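Side-chain contacts in Baccell_00875 (Bacteroides cellulosilyticus DSM 14838, PDB 5NO8), which probably acts as a polysaccharide lyase that removes L-rhamnose caps attached to glucuronic acid on complex arabinogalactan proteins: residues R343-F348 with N678-A683; N645-F650 with E671-Y676; G364-Y369 with K415-R420. All coordinates share one frame; numbering follows the deposited sequence.

Contact 1: R343-F348 with N678-A683; sequences RKRVDF and NDQDWA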
# COMPACT_ATOMS: atom_id res chain seq x y z
N ARG A 343 7.88 -17.51 -14.68
CA ARG A 343 7.67 -18.81 -15.30
C ARG A 343 7.07 -19.79 -14.31
O ARG A 343 6.10 -20.46 -14.63
CB ARG A 343 8.98 -19.38 -15.82
CG ARG A 343 8.81 -20.72 -16.51
CD ARG A 343 10.09 -21.49 -16.56
NE ARG A 343 10.18 -22.35 -15.40
CZ ARG A 343 11.19 -22.41 -14.55
NH1 ARG A 343 12.29 -21.65 -14.67
NH2 ARG A 343 11.09 -23.26 -13.54
N LYS A 344 7.63 -19.82 -13.10
CA LYS A 344 7.14 -20.75 -12.10
C LYS A 344 5.70 -20.40 -11.69
O LYS A 344 4.90 -21.29 -11.48
CB LYS A 344 8.05 -20.78 -10.89
CG LYS A 344 9.36 -21.53 -11.21
CD LYS A 344 10.22 -21.73 -9.99
CE LYS A 344 10.92 -20.46 -9.55
NZ LYS A 344 11.98 -20.83 -8.56
N ARG A 345 5.40 -19.12 -11.58
CA ARG A 345 4.05 -18.70 -11.20
C ARG A 345 3.03 -19.11 -12.27
O ARG A 345 1.98 -19.65 -11.97
CB ARG A 345 3.97 -17.18 -10.98
CG ARG A 345 2.57 -16.66 -10.67
CD ARG A 345 2.01 -17.37 -9.46
NE ARG A 345 0.61 -17.07 -9.22
CZ ARG A 345 -0.21 -17.88 -8.58
NH1 ARG A 345 0.19 -19.04 -8.04
NH2 ARG A 345 -1.47 -17.52 -8.46
N VAL A 346 3.37 -18.82 -13.51
CA VAL A 346 2.51 -19.17 -14.63
C VAL A 346 2.25 -20.67 -14.67
O VAL A 346 1.11 -21.08 -14.83
CB VAL A 346 3.11 -18.60 -15.93
CG1 VAL A 346 2.53 -19.23 -17.18
CG2 VAL A 346 2.89 -17.08 -15.94
N ASP A 347 3.30 -21.49 -14.53
CA ASP A 347 3.14 -22.94 -14.49
C ASP A 347 2.28 -23.41 -13.33
O ASP A 347 1.50 -24.31 -13.49
CB ASP A 347 4.49 -23.66 -14.46
CG ASP A 347 5.27 -23.52 -15.79
OD1 ASP A 347 4.67 -23.21 -16.85
OD2 ASP A 347 6.50 -23.75 -15.77
N PHE A 348 2.41 -22.76 -12.17
CA PHE A 348 1.56 -23.08 -11.02
C PHE A 348 0.09 -22.78 -11.30
O PHE A 348 -0.78 -23.59 -10.94
CB PHE A 348 2.03 -22.33 -9.77
CG PHE A 348 1.49 -22.91 -8.50
CD1 PHE A 348 0.22 -22.56 -8.04
CD2 PHE A 348 2.24 -23.78 -7.72
CE1 PHE A 348 -0.31 -23.09 -6.88
CE2 PHE A 348 1.72 -24.31 -6.54
CZ PHE A 348 0.44 -23.98 -6.13
N ASN A 678 -5.38 -15.34 -4.65
CA ASN A 678 -6.67 -14.91 -5.10
C ASN A 678 -6.49 -14.09 -6.36
O ASN A 678 -6.50 -14.65 -7.47
CB ASN A 678 -7.40 -14.21 -3.92
CG ASN A 678 -8.82 -13.86 -4.26
OD1 ASN A 678 -9.12 -13.61 -5.41
ND2 ASN A 678 -9.73 -13.84 -3.24
N ASP A 679 -6.27 -12.78 -6.23
CA ASP A 679 -6.31 -11.85 -7.34
C ASP A 679 -4.97 -11.14 -7.69
O ASP A 679 -4.91 -10.32 -8.59
CB ASP A 679 -7.45 -10.80 -7.11
CG ASP A 679 -7.48 -10.19 -5.69
OD1 ASP A 679 -6.94 -10.77 -4.69
OD2 ASP A 679 -8.07 -9.08 -5.58
N GLN A 680 -3.91 -11.49 -6.96
CA GLN A 680 -2.62 -10.80 -7.05
C GLN A 680 -1.89 -10.95 -8.37
O GLN A 680 -0.93 -10.22 -8.59
CB GLN A 680 -1.65 -11.25 -5.92
CG GLN A 680 -1.10 -12.67 -6.05
CD GLN A 680 -2.18 -13.73 -6.06
OE1 GLN A 680 -2.25 -14.63 -6.97
NE2 GLN A 680 -3.03 -13.65 -5.07
N ASP A 681 -2.33 -11.83 -9.25
CA ASP A 681 -1.60 -12.03 -10.51
C ASP A 681 -1.66 -10.81 -11.42
O ASP A 681 -0.80 -10.64 -12.29
CB ASP A 681 -2.02 -13.33 -11.16
CG ASP A 681 -1.61 -14.51 -10.32
OD1 ASP A 681 -0.42 -14.58 -9.93
OD2 ASP A 681 -2.46 -15.35 -9.97
N TRP A 682 -2.62 -9.90 -11.19
CA TRP A 682 -2.54 -8.58 -11.80
C TRP A 682 -1.20 -7.84 -11.59
O TRP A 682 -0.80 -7.04 -12.42
CB TRP A 682 -3.69 -7.66 -11.32
CG TRP A 682 -5.02 -8.06 -11.83
CD1 TRP A 682 -6.02 -8.65 -11.13
CD2 TRP A 682 -5.51 -7.89 -13.17
NE1 TRP A 682 -7.11 -8.87 -11.95
CE2 TRP A 682 -6.82 -8.43 -13.21
CE3 TRP A 682 -4.95 -7.39 -14.35
CZ2 TRP A 682 -7.59 -8.46 -14.39
CZ3 TRP A 682 -5.72 -7.42 -15.53
CH2 TRP A 682 -7.04 -7.94 -15.52
N ALA A 683 -0.51 -8.08 -10.47
CA ALA A 683 0.77 -7.43 -10.30
C ALA A 683 1.74 -7.82 -11.41
O ALA A 683 2.52 -6.99 -11.85
CB ALA A 683 1.35 -7.71 -8.93
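A buried side-on salt bridge joins Arg345, on helix 338-352, to Asp681 in the turn that leads into helix 682-692. Two guanidinium nitrogens take one carboxylate oxygen each. NE of Arg345 donates to OD1 of Asp681 over 2.8 Å in a nearly straight bond (172°). NH2 of Arg345 reaches OD2 of Asp681, also over 2.8 Å. The two flat groups are nearly coplanar, their planes 25° apart. OD2 is met at its syn lone pair, while NE comes to the syn side of OD1 but somewhat out of the carboxylate plane. Asp681 is the third residue of a type I beta turn, Asp679 to Trp682, and the bridge holds this turn, which leads into the last helix, to helix 338-352, the first helix after the beta-rich half. Arg345 reaches across with CG anti to its own N (chi1 176°) and then bends at chi2, which brings the edge carrying NE and NH2 to the acid. Its NH1 is held by the backbone O of Gly653 and by OE1 of Gln353, fixing the guanidinium's rotation. A leucine in place of Arg345 is likely to leave the buried Asp681 carboxylate without its countercharge and Gly653 O without this donor. Phe649 and Met398 also pack against Asp681.

Contact 2: N645-F650 with E671-Y676; sequences NLCLFF and EFYDPY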
# COMPACT_ATOMS: atom_id res chain seq x y z
N ASN A 645 6.41 -5.40 -5.97
CA ASN A 645 5.33 -6.32 -5.84
C ASN A 645 5.72 -7.77 -6.12
O ASN A 645 4.93 -8.68 -5.92
CB ASN A 645 4.14 -5.89 -6.69
CG ASN A 645 3.31 -4.82 -6.05
OD1 ASN A 645 2.21 -5.10 -5.58
ND2 ASN A 645 3.81 -3.59 -6.05
N LEU A 646 6.94 -8.02 -6.55
CA LEU A 646 7.39 -9.39 -6.75
C LEU A 646 7.43 -10.20 -5.49
O LEU A 646 7.45 -11.43 -5.56
CB LEU A 646 8.75 -9.46 -7.44
CG LEU A 646 8.79 -8.94 -8.87
CD1 LEU A 646 10.23 -8.89 -9.32
CD2 LEU A 646 7.94 -9.82 -9.79
N CYS A 647 7.43 -9.56 -4.31
CA CYS A 647 7.43 -10.30 -3.06
C CYS A 647 6.17 -11.13 -2.84
O CYS A 647 6.19 -12.03 -2.02
CB CYS A 647 7.69 -9.40 -1.88
SG CYS A 647 6.33 -8.24 -1.57
N LEU A 648 5.12 -10.89 -3.61
CA LEU A 648 3.87 -11.67 -3.49
C LEU A 648 3.94 -13.04 -4.16
O LEU A 648 2.99 -13.80 -4.10
CB LEU A 648 2.72 -10.87 -4.10
CG LEU A 648 2.41 -9.52 -3.44
CD1 LEU A 648 1.53 -8.71 -4.38
CD2 LEU A 648 1.77 -9.70 -2.08
N PHE A 649 5.06 -13.34 -4.83
CA PHE A 649 5.24 -14.55 -5.63
C PHE A 649 6.45 -15.29 -5.09
O PHE A 649 7.51 -14.68 -4.87
CB PHE A 649 5.44 -14.14 -7.10
CG PHE A 649 4.31 -13.31 -7.60
CD1 PHE A 649 3.14 -13.92 -8.04
CD2 PHE A 649 4.37 -11.93 -7.55
CE1 PHE A 649 2.04 -13.16 -8.41
CE2 PHE A 649 3.27 -11.16 -7.94
CZ PHE A 649 2.11 -11.78 -8.37
N PHE A 650 6.25 -16.58 -4.84
CA PHE A 650 7.24 -17.40 -4.18
C PHE A 650 7.95 -18.35 -5.15
O PHE A 650 7.45 -18.63 -6.27
CB PHE A 650 6.56 -18.15 -3.03
CG PHE A 650 5.73 -17.23 -2.15
CD1 PHE A 650 6.30 -16.09 -1.59
CD2 PHE A 650 4.38 -17.46 -1.97
CE1 PHE A 650 5.55 -15.21 -0.82
CE2 PHE A 650 3.61 -16.60 -1.19
CZ PHE A 650 4.21 -15.47 -0.62
N GLU A 671 2.17 -9.24 10.08
CA GLU A 671 3.47 -9.54 9.43
C GLU A 671 3.45 -10.91 8.75
O GLU A 671 4.33 -11.75 8.97
CB GLU A 671 4.64 -9.38 10.40
CG GLU A 671 4.64 -8.01 11.04
CD GLU A 671 5.92 -7.66 11.75
OE1 GLU A 671 6.05 -8.04 12.93
OE2 GLU A 671 6.80 -7.07 11.11
N PHE A 672 2.45 -11.14 7.91
CA PHE A 672 2.38 -12.41 7.19
C PHE A 672 1.77 -12.20 5.80
O PHE A 672 1.03 -11.25 5.55
CB PHE A 672 1.58 -13.47 7.98
CG PHE A 672 0.13 -13.13 8.15
CD1 PHE A 672 -0.78 -13.37 7.14
CD2 PHE A 672 -0.34 -12.58 9.33
CE1 PHE A 672 -2.11 -13.03 7.27
CE2 PHE A 672 -1.67 -12.26 9.47
CZ PHE A 672 -2.57 -12.48 8.45
N TYR A 673 2.09 -13.14 4.91
CA TYR A 673 1.44 -13.26 3.60
C TYR A 673 0.19 -14.07 3.79
O TYR A 673 0.24 -15.19 4.33
CB TYR A 673 2.39 -13.96 2.58
CG TYR A 673 3.53 -13.11 2.18
CD1 TYR A 673 3.37 -12.12 1.24
CD2 TYR A 673 4.79 -13.27 2.76
CE1 TYR A 673 4.42 -11.28 0.88
CE2 TYR A 673 5.84 -12.43 2.40
CZ TYR A 673 5.65 -11.45 1.45
OH TYR A 673 6.67 -10.61 1.08
N ASP A 674 -0.94 -13.52 3.38
CA ASP A 674 -2.18 -14.28 3.45
C ASP A 674 -2.07 -15.57 2.63
O ASP A 674 -1.51 -15.55 1.53
CB ASP A 674 -3.36 -13.46 2.96
CG ASP A 674 -4.67 -14.13 3.29
OD1 ASP A 674 -5.06 -15.03 2.52
OD2 ASP A 674 -5.24 -13.79 4.37
N PRO A 675 -2.54 -16.70 3.18
CA PRO A 675 -2.33 -17.97 2.51
C PRO A 675 -3.20 -18.26 1.28
O PRO A 675 -3.04 -19.34 0.73
CB PRO A 675 -2.61 -18.99 3.61
CG PRO A 675 -3.44 -18.30 4.60
CD PRO A 675 -3.03 -16.87 4.56
N TYR A 676 -4.09 -17.36 0.88
CA TYR A 676 -4.80 -17.52 -0.39
C TYR A 676 -4.03 -16.87 -1.51
O TYR A 676 -3.59 -15.73 -1.37
CB TYR A 676 -6.21 -16.90 -0.40
CG TYR A 676 -7.33 -17.70 0.26
CD1 TYR A 676 -7.16 -19.01 0.70
CD2 TYR A 676 -8.60 -17.12 0.42
CE1 TYR A 676 -8.21 -19.74 1.28
CE2 TYR A 676 -9.65 -17.84 1.01
CZ TYR A 676 -9.43 -19.13 1.44
OH TYR A 676 -10.45 -19.85 2.04
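Phe650 points the edge of its ring at a face of Tyr673, with the two planes 78° apart and the centroids separated by 5.2 Å. The leading atom is CZ of Phe650, which stands over the Tyr673 ring away from its centre, 3.7 Å from CG of Tyr673 at the end where the ring joins its chain. Both residues direct CB toward the other segment, and in both CG lies anti to the carbonyl carbon (chi1 -49° in Phe650 and -71° in Tyr673), which carries the rings into the space between the two backbones. The far end of the tyrosine meets the 3-10 turn 646-648 instead. There CB of Cys647 comes within 3.4 Å of OH of Tyr673, and SG of Cys647 lies 4.3 Å from CE1 of Tyr673. CD2 of Leu648 touches CE1 of Tyr673 at 4.3 Å, near the plane of the ring, although the CB of that leucine points away. Tyr673 is thus met over a face by Phe650, at an edge by Leu648 and round its hydroxyl by Cys647; its ring also meets that of Tyr659. A little further on, OD1 of Asp674 accepts from N of Tyr676 (3.0 Å), making an Asx turn. The Phe650-Tyr673 pair is T-shaped (edge-to-face) and sets the loop after helix 632-644 against strand 672-677 of a small antiparallel sheet.

Contact 3: G364-Y369 with K415-R420; sequences GAYMVY and KQSLLR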
# COMPACT_ATOMS: atom_id res chain seq x y z
N GLY A 364 -12.28 -25.13 -16.69
CA GLY A 364 -11.52 -24.12 -17.41
C GLY A 364 -11.19 -22.86 -16.62
O GLY A 364 -10.33 -22.10 -17.06
N ALA A 365 -11.87 -22.64 -15.48
CA ALA A 365 -11.71 -21.40 -14.72
C ALA A 365 -10.37 -21.41 -13.99
O ALA A 365 -9.98 -22.43 -13.45
CB ALA A 365 -12.83 -21.25 -13.69
N TYR A 366 -9.72 -20.26 -13.92
CA TYR A 366 -8.57 -20.07 -12.99
C TYR A 366 -9.16 -19.58 -11.67
O TYR A 366 -9.91 -18.59 -11.65
CB TYR A 366 -7.59 -19.05 -13.54
CG TYR A 366 -6.98 -19.42 -14.88
CD1 TYR A 366 -6.24 -20.61 -15.03
CD2 TYR A 366 -7.15 -18.62 -15.99
CE1 TYR A 366 -5.71 -20.97 -16.26
CE2 TYR A 366 -6.61 -18.97 -17.22
CZ TYR A 366 -5.90 -20.14 -17.35
OH TYR A 366 -5.38 -20.44 -18.61
N MET A 367 -8.80 -20.26 -10.59
CA MET A 367 -9.52 -20.13 -9.32
C MET A 367 -8.62 -19.80 -8.14
O MET A 367 -7.42 -19.99 -8.19
CB MET A 367 -10.29 -21.41 -9.09
CG MET A 367 -11.42 -21.50 -10.10
SD MET A 367 -12.40 -22.95 -9.89
CE MET A 367 -13.11 -22.61 -8.28
N VAL A 368 -9.25 -19.30 -7.09
CA VAL A 368 -8.61 -19.07 -5.81
C VAL A 368 -8.02 -20.36 -5.32
O VAL A 368 -8.61 -21.43 -5.48
CB VAL A 368 -9.62 -18.51 -4.78
CG1 VAL A 368 -8.99 -18.36 -3.39
CG2 VAL A 368 -10.16 -17.18 -5.26
N TYR A 369 -6.83 -20.28 -4.71
CA TYR A 369 -6.12 -21.45 -4.26
C TYR A 369 -5.69 -21.27 -2.82
O TYR A 369 -5.20 -20.19 -2.46
CB TYR A 369 -4.88 -21.67 -5.13
CG TYR A 369 -4.17 -22.99 -4.95
CD1 TYR A 369 -4.58 -24.12 -5.67
CD2 TYR A 369 -3.07 -23.12 -4.12
CE1 TYR A 369 -3.92 -25.33 -5.52
CE2 TYR A 369 -2.40 -24.32 -3.96
CZ TYR A 369 -2.84 -25.42 -4.67
OH TYR A 369 -2.18 -26.61 -4.56
N LYS A 415 -1.40 -21.81 -24.38
CA LYS A 415 -2.42 -21.53 -25.39
C LYS A 415 -3.63 -22.43 -25.18
O LYS A 415 -4.75 -21.94 -25.21
CB LYS A 415 -1.88 -21.71 -26.81
CG LYS A 415 -2.91 -21.41 -27.88
CD LYS A 415 -2.24 -21.06 -29.20
CE LYS A 415 -3.28 -20.93 -30.30
NZ LYS A 415 -2.61 -20.68 -31.60
N GLN A 416 -3.40 -23.72 -24.95
CA GLN A 416 -4.51 -24.67 -24.77
C GLN A 416 -5.29 -24.39 -23.49
O GLN A 416 -6.51 -24.45 -23.48
CB GLN A 416 -4.03 -26.13 -24.80
CG GLN A 416 -3.70 -26.62 -26.20
CD GLN A 416 -4.74 -26.20 -27.25
OE1 GLN A 416 -5.93 -26.51 -27.10
NE2 GLN A 416 -4.31 -25.43 -28.26
N SER A 417 -4.56 -24.04 -22.44
CA SER A 417 -5.20 -23.64 -21.20
C SER A 417 -6.07 -22.39 -21.38
O SER A 417 -7.20 -22.34 -20.87
CB SER A 417 -4.11 -23.41 -20.13
OG SER A 417 -4.64 -22.83 -18.95
N LEU A 418 -5.54 -21.39 -22.09
CA LEU A 418 -6.20 -20.13 -22.33
C LEU A 418 -7.44 -20.26 -23.22
O LEU A 418 -8.43 -19.57 -22.97
CB LEU A 418 -5.26 -19.12 -22.95
CG LEU A 418 -4.24 -18.52 -21.98
CD1 LEU A 418 -3.11 -17.89 -22.77
CD2 LEU A 418 -4.90 -17.49 -21.06
N LEU A 419 -7.39 -21.11 -24.23
CA LEU A 419 -8.59 -21.35 -25.07
C LEU A 419 -9.73 -21.89 -24.23
O LEU A 419 -10.88 -21.48 -24.41
CB LEU A 419 -8.27 -22.26 -26.27
CG LEU A 419 -7.39 -21.56 -27.31
CD1 LEU A 419 -6.74 -22.58 -28.23
CD2 LEU A 419 -8.13 -20.52 -28.14
N ARG A 420 -9.41 -22.77 -23.29
CA ARG A 420 -10.39 -23.28 -22.38
C ARG A 420 -10.92 -22.23 -21.43
O ARG A 420 -12.13 -22.21 -21.13
CB ARG A 420 -9.84 -24.43 -21.57
CG ARG A 420 -9.67 -25.69 -22.38
CD ARG A 420 -9.00 -26.77 -21.57
NE ARG A 420 -9.74 -27.05 -20.34
CZ ARG A 420 -9.22 -27.15 -19.11
NH1 ARG A 420 -7.91 -27.05 -18.88
NH2 ARG A 420 -10.04 -27.40 -18.09
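Tyr366 and Ser417 meet hydroxyl to hydroxyl in a short hydrogen bond, OH of Tyr366 lying 2.5 Å from OG of Ser417. The serine oxygen sits at the edge of the phenol, in the plane of the ring, and either group could be the donor. Ser417 turns OG anti to its backbone N (chi1 171°), off the flank of the helix, where a weak bond from NE2 of Gln354 also reaches it. The CB of Tyr366 is not aimed at the helix; owing to the length of the ring, only the outer end of the side chain arrives there. Leu418 behaves alike: its CB points away, yet CD2 comes back to 3.9 Å from OH of Tyr366, close to the ring plane. Tyr366 thereby links the loop before strand 369-370 to helix 412-429, and on its way it packs on Met398 and Leu402 of helix 396-409 and on Ile349 of helix 338-352, within the helical half of the chain. Arg420 lies one turn beyond Ser417. Its chain is extended at chi2 and bends at chi3 (56°), which lays one face of the guanidinium over the backbone of Gly364, with NH2 of Arg420 3.7 Å from CA of Gly364. NH2 forms a salt bridge with Asp363, and NH1 donates to OD1 of Asn356, so residues of the same loop hold both terminal nitrogens. Gly364 adopts phi 98°, and a CB there would collide with O of Arg420 as well as with the preceding carbonyl.

In the fold
Helix 338-352 opens contact 1, contact 3 and then contact 2 follow in sequence, and the turn before the last helix, 682-692, closes contact 1. Contact 1 lies between the others, its centre about 11 Å from that of contact 2 and about 12 Å from that of contact 3, whereas the centres of contacts 2 and 3 are about 22 Å apart. Phe649 bridges contacts 1 and 2 by packing on Arg345 and Asp681, and Phe348 touches Tyr369 on the way to contact 3. Strands 369-370 and 672-677 share one four-stranded antiparallel sheet, and Tyr676 packs on Val368 and Tyr369. Together the contacts tie the beginning of the helix-rich part to its end.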